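Local coordinates for fructose-bisphosphate aldolase (Slackia heliotrinireducens, PDB 4MOZ), which belongs to the DeoC/LacD family of aldolases and is built as a closed parallel beta/alpha barrel of the TIM type, at residues P2-D7 with D25-A30; G170-L175 with A206-V211. One frame throughout, in Å; residues are numbered along the deposited sequence.

Interaction 1 (P2-D7 with D25-A30)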
loop_
_atom_site.group_PDB
_atom_site.type_symbol
_atom_site.label_atom_id
_atom_site.label_comp_id
_atom_site.label_asym_id
_atom_site.label_seq_id
_atom_site.Cartn_x
_atom_site.Cartn_y
_atom_site.Cartn_z
ATOM N N PRO C 2 -43.627 -12.473 -8.657
ATOM C CA PRO C 2 -44.296 -11.924 -7.477
ATOM C C PRO C 2 -44.443 -10.409 -7.560
ATOM O O PRO C 2 -44.103 -9.801 -8.575
ATOM C CB PRO C 2 -43.340 -12.278 -6.324
ATOM C CG PRO C 2 -42.446 -13.345 -6.853
ATOM C CD PRO C 2 -42.334 -13.091 -8.326
ATOM N N LYS C 3 -44.957 -9.818 -6.488
ATOM C CA LYS C 3 -44.980 -8.375 -6.337
ATOM C C LYS C 3 -44.747 -7.999 -4.884
ATOM O O LYS C 3 -45.295 -8.627 -3.978
ATOM C CB LYS C 3 -46.305 -7.795 -6.825
ATOM C CG LYS C 3 -46.364 -6.278 -6.773
ATOM C CD LYS C 3 -47.618 -5.742 -7.436
ATOM C CE LYS C 3 -47.807 -4.269 -7.120
ATOM N NZ LYS C 3 -48.384 -4.073 -5.763
ATOM N N ILE C 4 -43.918 -6.981 -4.673
ATOM C CA ILE C 4 -43.709 -6.395 -3.355
ATOM C C ILE C 4 -44.007 -4.897 -3.425
ATOM O O ILE C 4 -43.939 -4.292 -4.497
ATOM C CB ILE C 4 -42.269 -6.628 -2.833
ATOM C CG1 ILE C 4 -41.229 -6.097 -3.830
ATOM C CG2 ILE C 4 -42.035 -8.107 -2.543
ATOM C CD1 ILE C 4 -39.886 -5.752 -3.218
ATOM N N THR C 5 -44.358 -4.312 -2.288
ATOM C CA THR C 5 -44.518 -2.865 -2.184
ATOM C C THR C 5 -43.255 -2.276 -1.557
ATOM O O THR C 5 -42.409 -3.016 -1.045
ATOM C CB THR C 5 -45.737 -2.490 -1.323
ATOM O OG1 THR C 5 -45.618 -3.108 -0.034
ATOM C CG2 THR C 5 -47.031 -2.953 -1.987
ATOM N N ARG C 6 -43.131 -0.950 -1.599
ATOM C CA ARG C 6 -41.987 -0.260 -1.007
ATOM C C ARG C 6 -41.800 -0.622 0.466
ATOM O O ARG C 6 -40.682 -0.910 0.895
ATOM C CB ARG C 6 -42.125 1.252 -1.160
ATOM C CG ARG C 6 -42.007 1.748 -2.590
ATOM C CD ARG C 6 -42.084 3.265 -2.644
ATOM N NE ARG C 6 -40.911 3.912 -2.053
ATOM C CZ ARG C 6 -39.791 4.196 -2.716
ATOM N NH1 ARG C 6 -39.671 3.880 -4.000
ATOM N NH2 ARG C 6 -38.781 4.790 -2.091
ATOM N N ASP C 7 -42.899 -0.631 1.220
ATOM C CA ASP C 7 -42.884 -0.954 2.653
ATOM C C ASP C 7 -42.370 -2.360 2.975
ATOM O O ASP C 7 -41.933 -2.623 4.093
ATOM C CB ASP C 7 -44.279 -0.762 3.261
ATOM C CG ASP C 7 -44.694 0.703 3.331
ATOM O OD1 ASP C 7 -44.074 1.554 2.656
ATOM O OD2 ASP C 7 -45.657 1.007 4.065
ATOM N N ASP C 25 -35.860 2.873 -3.839
ATOM C CA ASP C 25 -35.968 3.133 -5.275
ATOM C C ASP C 25 -35.154 2.111 -6.065
ATOM O O ASP C 25 -35.652 1.510 -7.015
ATOM C CB ASP C 25 -35.482 4.546 -5.619
ATOM C CG ASP C 25 -36.443 5.637 -5.174
ATOM O OD1 ASP C 25 -37.588 5.337 -4.777
ATOM O OD2 ASP C 25 -36.040 6.817 -5.223
ATOM N N ASN C 26 -33.907 1.907 -5.649
ATOM C CA ASN C 26 -32.978 1.038 -6.372
ATOM C C ASN C 26 -33.297 -0.446 -6.231
ATOM O O ASN C 26 -33.133 -1.217 -7.182
ATOM C CB ASN C 26 -31.533 1.330 -5.962
ATOM C CG ASN C 26 -31.035 2.663 -6.498
ATOM O OD1 ASN C 26 -31.363 3.057 -7.622
ATOM N ND2 ASN C 26 -30.233 3.362 -5.699
ATOM N N TYR C 27 -33.756 -0.835 -5.046
ATOM C CA TYR C 27 -34.175 -2.208 -4.805
ATOM C C TYR C 27 -35.421 -2.547 -5.633
ATOM O O TYR C 27 -35.511 -3.632 -6.214
ATOM C CB TYR C 27 -34.449 -2.427 -3.322
ATOM C CG TYR C 27 -34.453 -3.880 -2.924
ATOM C CD1 TYR C 27 -35.597 -4.664 -3.067
ATOM C CD2 TYR C 27 -33.308 -4.474 -2.394
ATOM C CE1 TYR C 27 -35.596 -6.002 -2.697
ATOM C CE2 TYR C 27 -33.297 -5.805 -2.022
ATOM C CZ TYR C 27 -34.440 -6.563 -2.174
ATOM O OH TYR C 27 -34.424 -7.886 -1.807
HETATM N N MSE C 28 -36.367 -1.609 -5.687
HETATM C CA MSE C 28 -37.577 -1.764 -6.503
HETATM C C MSE C 28 -37.247 -1.825 -7.995
HETATM O O MSE C 28 -37.782 -2.670 -8.709
HETATM C CB MSE C 28 -38.585 -0.639 -6.227
HETATM C CG MSE C 28 -39.193 -0.659 -4.830
HETATM SE SE MSE C 28 -40.373 -2.188 -4.512
HETATM C CE MSE C 28 -41.948 -1.550 -5.482
ATOM N N LYS C 29 -36.366 -0.939 -8.459
ATOM C CA LYS C 29 -35.935 -0.950 -9.854
ATOM C C LYS C 29 -35.253 -2.272 -10.208
ATOM O O LYS C 29 -35.634 -2.937 -11.171
ATOM C CB LYS C 29 -34.985 0.207 -10.142
ATOM C CG LYS C 29 -35.644 1.557 -10.355
ATOM C CD LYS C 29 -34.564 2.581 -10.662
ATOM C CE LYS C 29 -35.038 4.008 -10.465
ATOM N NZ LYS C 29 -33.883 4.939 -10.618
ATOM N N ALA C 30 -34.259 -2.654 -9.408
ATOM C CA ALA C 30 -33.450 -3.844 -9.678
ATOM C C ALA C 30 -34.279 -5.118 -9.738
ATOM O O ALA C 30 -34.026 -5.985 -10.575
ATOM C CB ALA C 30 -32.346 -3.985 -8.646
#

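Interaction 2 (G170-L175 with A206-V211)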
loop_
_atom_site.group_PDB
_atom_site.type_symbol
_atom_site.label_atom_id
_atom_site.label_comp_id
_atom_site.label_asym_id
_atom_site.label_seq_id
_atom_site.Cartn_x
_atom_site.Cartn_y
_atom_site.Cartn_z
ATOM N N GLY C 170 -27.074 4.414 -0.843
ATOM C CA GLY C 170 -28.368 3.847 -1.227
ATOM C C GLY C 170 -28.322 2.979 -2.477
ATOM O O GLY C 170 -29.335 2.803 -3.157
ATOM N N LEU C 171 -27.144 2.437 -2.779
ATOM C CA LEU C 171 -26.973 1.511 -3.894
ATOM C C LEU C 171 -27.078 0.085 -3.390
ATOM O O LEU C 171 -26.644 -0.217 -2.277
ATOM C CB LEU C 171 -25.609 1.715 -4.558
ATOM C CG LEU C 171 -25.351 3.047 -5.263
ATOM C CD1 LEU C 171 -23.861 3.222 -5.515
ATOM C CD2 LEU C 171 -26.139 3.150 -6.564
ATOM N N ILE C 172 -27.654 -0.798 -4.201
ATOM C CA ILE C 172 -27.683 -2.212 -3.846
ATOM C C ILE C 172 -26.329 -2.852 -4.168
ATOM O O ILE C 172 -25.537 -2.290 -4.930
ATOM C CB ILE C 172 -28.854 -2.983 -4.507
ATOM C CG1 ILE C 172 -28.626 -3.161 -6.009
ATOM C CG2 ILE C 172 -30.192 -2.298 -4.218
ATOM C CD1 ILE C 172 -29.309 -4.382 -6.585
ATOM N N VAL C 173 -26.056 -4.009 -3.568
ATOM C CA VAL C 173 -24.792 -4.698 -3.800
ATOM C C VAL C 173 -24.993 -6.178 -4.095
ATOM O O VAL C 173 -25.609 -6.901 -3.310
ATOM C CB VAL C 173 -23.824 -4.554 -2.607
ATOM C CG1 VAL C 173 -22.492 -5.227 -2.916
ATOM C CG2 VAL C 173 -23.605 -3.086 -2.266
ATOM N N VAL C 174 -24.460 -6.611 -5.232
ATOM C CA VAL C 174 -24.432 -8.020 -5.605
ATOM C C VAL C 174 -22.982 -8.503 -5.537
ATOM O O VAL C 174 -22.099 -7.931 -6.179
ATOM C CB VAL C 174 -24.981 -8.258 -7.032
ATOM C CG1 VAL C 174 -24.994 -9.747 -7.366
ATOM C CG2 VAL C 174 -26.376 -7.658 -7.194
ATOM N N LEU C 175 -22.739 -9.549 -4.753
ATOM C CA LEU C 175 -21.424 -10.163 -4.708
ATOM C C LEU C 175 -21.425 -11.487 -5.457
ATOM O O LEU C 175 -22.269 -12.344 -5.206
ATOM C CB LEU C 175 -20.969 -10.372 -3.262
ATOM C CG LEU C 175 -20.764 -9.131 -2.386
ATOM C CD1 LEU C 175 -20.368 -9.548 -0.976
ATOM C CD2 LEU C 175 -19.723 -8.187 -2.978
ATOM N N ALA C 206 -24.030 -7.990 1.815
ATOM C CA ALA C 206 -24.577 -7.925 0.458
ATOM C C ALA C 206 -26.103 -8.022 0.433
ATOM O O ALA C 206 -26.716 -8.649 1.300
ATOM C CB ALA C 206 -23.966 -9.010 -0.417
ATOM N N ASP C 207 -26.708 -7.385 -0.565
ATOM C CA ASP C 207 -28.133 -7.531 -0.817
ATOM C C ASP C 207 -28.435 -8.836 -1.546
ATOM O O ASP C 207 -29.455 -9.483 -1.283
ATOM C CB ASP C 207 -28.634 -6.341 -1.623
ATOM C CG ASP C 207 -28.455 -5.044 -0.886
ATOM O OD1 ASP C 207 -29.021 -4.908 0.221
ATOM O OD2 ASP C 207 -27.719 -4.175 -1.391
ATOM N N PHE C 208 -27.543 -9.206 -2.464
ATOM C CA PHE C 208 -27.651 -10.446 -3.219
ATOM C C PHE C 208 -26.292 -11.117 -3.341
ATOM O O PHE C 208 -25.258 -10.444 -3.335
ATOM C CB PHE C 208 -28.227 -10.191 -4.619
ATOM C CG PHE C 208 -29.648 -9.703 -4.610
ATOM C CD1 PHE C 208 -30.706 -10.602 -4.523
ATOM C CD2 PHE C 208 -29.930 -8.341 -4.685
ATOM C CE1 PHE C 208 -32.018 -10.152 -4.504
ATOM C CE2 PHE C 208 -31.239 -7.886 -4.672
ATOM C CZ PHE C 208 -32.284 -8.792 -4.583
ATOM N N VAL C 209 -26.303 -12.442 -3.443
ATOM C CA VAL C 209 -25.089 -13.218 -3.656
ATOM C C VAL C 209 -25.273 -14.145 -4.856
ATOM O O VAL C 209 -26.263 -14.878 -4.943
ATOM C CB VAL C 209 -24.661 -14.013 -2.395
ATOM C CG1 VAL C 209 -25.792 -14.882 -1.857
ATOM C CG2 VAL C 209 -23.418 -14.853 -2.672
ATOM N N LYS C 210 -24.326 -14.084 -5.789
ATOM C CA LYS C 210 -24.324 -14.966 -6.945
ATOM C C LYS C 210 -23.324 -16.095 -6.725
ATOM O O LYS C 210 -22.146 -15.847 -6.504
ATOM C CB LYS C 210 -24.034 -14.164 -8.231
ATOM C CG LYS C 210 -23.444 -14.930 -9.410
ATOM C CD LYS C 210 -24.276 -16.100 -9.907
ATOM C CE LYS C 210 -23.641 -16.695 -11.159
ATOM N NZ LYS C 210 -23.543 -18.178 -11.130
ATOM N N VAL C 211 -23.817 -17.328 -6.766
ATOM C CA VAL C 211 -22.984 -18.520 -6.586
ATOM C C VAL C 211 -23.175 -19.478 -7.757
ATOM O O VAL C 211 -24.117 -19.337 -8.530
ATOM C CB VAL C 211 -23.314 -19.274 -5.269
ATOM C CG1 VAL C 211 -22.948 -18.440 -4.046
ATOM C CG2 VAL C 211 -24.780 -19.690 -5.225
#

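Interaction 1 (P2-D7 with D25-A30)
Arg6 reaches across to Asp25 and grips a single carboxylate oxygen with both terminal nitrogens of its guanidinium. Arg6 NH1 lies 2.7 Å from Asp25 OD1 and meets it nearly in line with the C-O bond, whereas Arg6 NH2, 3.0 Å from the same Asp25 OD1, comes in from above the carboxylate plane. The two flat groups are turned 64° apart, and both N-H bonds are bent, that of NH2 more so, a forked salt bridge rather than a flat two-oxygen pairing. Arginine suits this place because its long chain can fold: chi3 is 69°, a bend that swings NE round, and the end of the chain closes on the helix although its first bond leaves the backbone at a slant.

Next along the helix, the selenomethionine at position 28 is buried and faces the N-terminal loop, its CG near the CG of Arg6. Its chain is bent at both chi2 and chi3, and Met28 CE comes to lie 3.5 Å from Ile4 O. Met28 SE packs 3.8 Å from Ile4 CD1, the two side chains sliding past each other in opposite directions. A flexible, unbranched residue fits well against such an irregular backbone. The contact thus lays the extended N-terminal arm over helix 20-30, which precedes the first strand of the TIM barrel.

Ile4 CD1 also arrives at the edge of the Tyr27 ring, 4.3 Å from Tyr27 CE1, a looser apolar touch. Further out, Glu21, one turn earlier on the helix, forms a second salt bridge with Arg6 NH2, so that Asp25 and Glu21 share the charge of the guanidinium and hold it from the helix side. The backbone of Ile4 is hydrogen-bonded to Gly33, just past the helix, while Gln8 OE1 accepts from Thr5 N.

Interaction 2 (G170-L175 with A206-V211)
Asp207 accepts the backbone N-H of Val173 through OD2, 2.7 Å from Val173 N, using the lone pair turned away from its other oxygen. Its CG stands anti to the carbonyl carbon (chi1 -62°), and the carboxylate is directed back beside the start of strand 172-175, where it takes the place of a backbone acceptor. Aspartate suits the position because its short chain can do this while serving several other donors: OD2 also receives His167 NE2, and OD1 is held by Tyr23 OH and by a salt bridge to Arg89 of a neighbouring subunit. A buried carboxylate is in this way surrounded by donors, which probably favours its ionised form.

Val173 O is doubly engaged, accepting Asp207 N at 3.0 Å and Phe208 N at 3.1 Å, both in the carbonyl plane. Beyond it the pairing becomes regular. Leu175 N gives a nearly straight bond (166°) to Phe208 O, and Lys210 N reaches Leu175 O at 2.8 Å. These are neighbouring parallel strands of the TIM barrel, joined by a beta-alpha-beta crossover through helix 191-204, with their short axes inclined at 23°. Val174 bridges to Phe208 and Leu175 to Val209, which sends each pair to a different face of the sheet.

On one face Val174 CG2 lies 4.1 Å from Phe208 CB, beta-branched bulk beside the root of the ring. On the other, Leu175 CD1 packs 3.7 Å from Ala206 CB, a small methyl that leaves room for the leucine branch, and Leu204 of the crossover helix meets the same leucine. Lys210 NZ turns away from Leu175 to Val211 O, 2.9 Å off and approached from above the carbonyl plane. Ala206 O is taken by Thr236 OG1.

Overall arrangement
From the N terminus, interaction 1 comes first: the arm 2-7 is joined to helix 20-30, closing a loop of 17 intervening residues before the first barrel strand begins. Interaction 2 opens much later and closes a 30-residue crossover between strands 172-177 and 208-210. The two are in series along the chain, neither nesting nor crossing, with centres about 15 Å apart. Helix 20-30 links them in space. Asn26 ND2 probably donates a hydrogen bond to Gly170 O, Ala30 CB packs on Ile172 CD1, and Tyr27 OH rests against Phe208 CZ, so the surface arm is connected through one helix to the buried barrel wall.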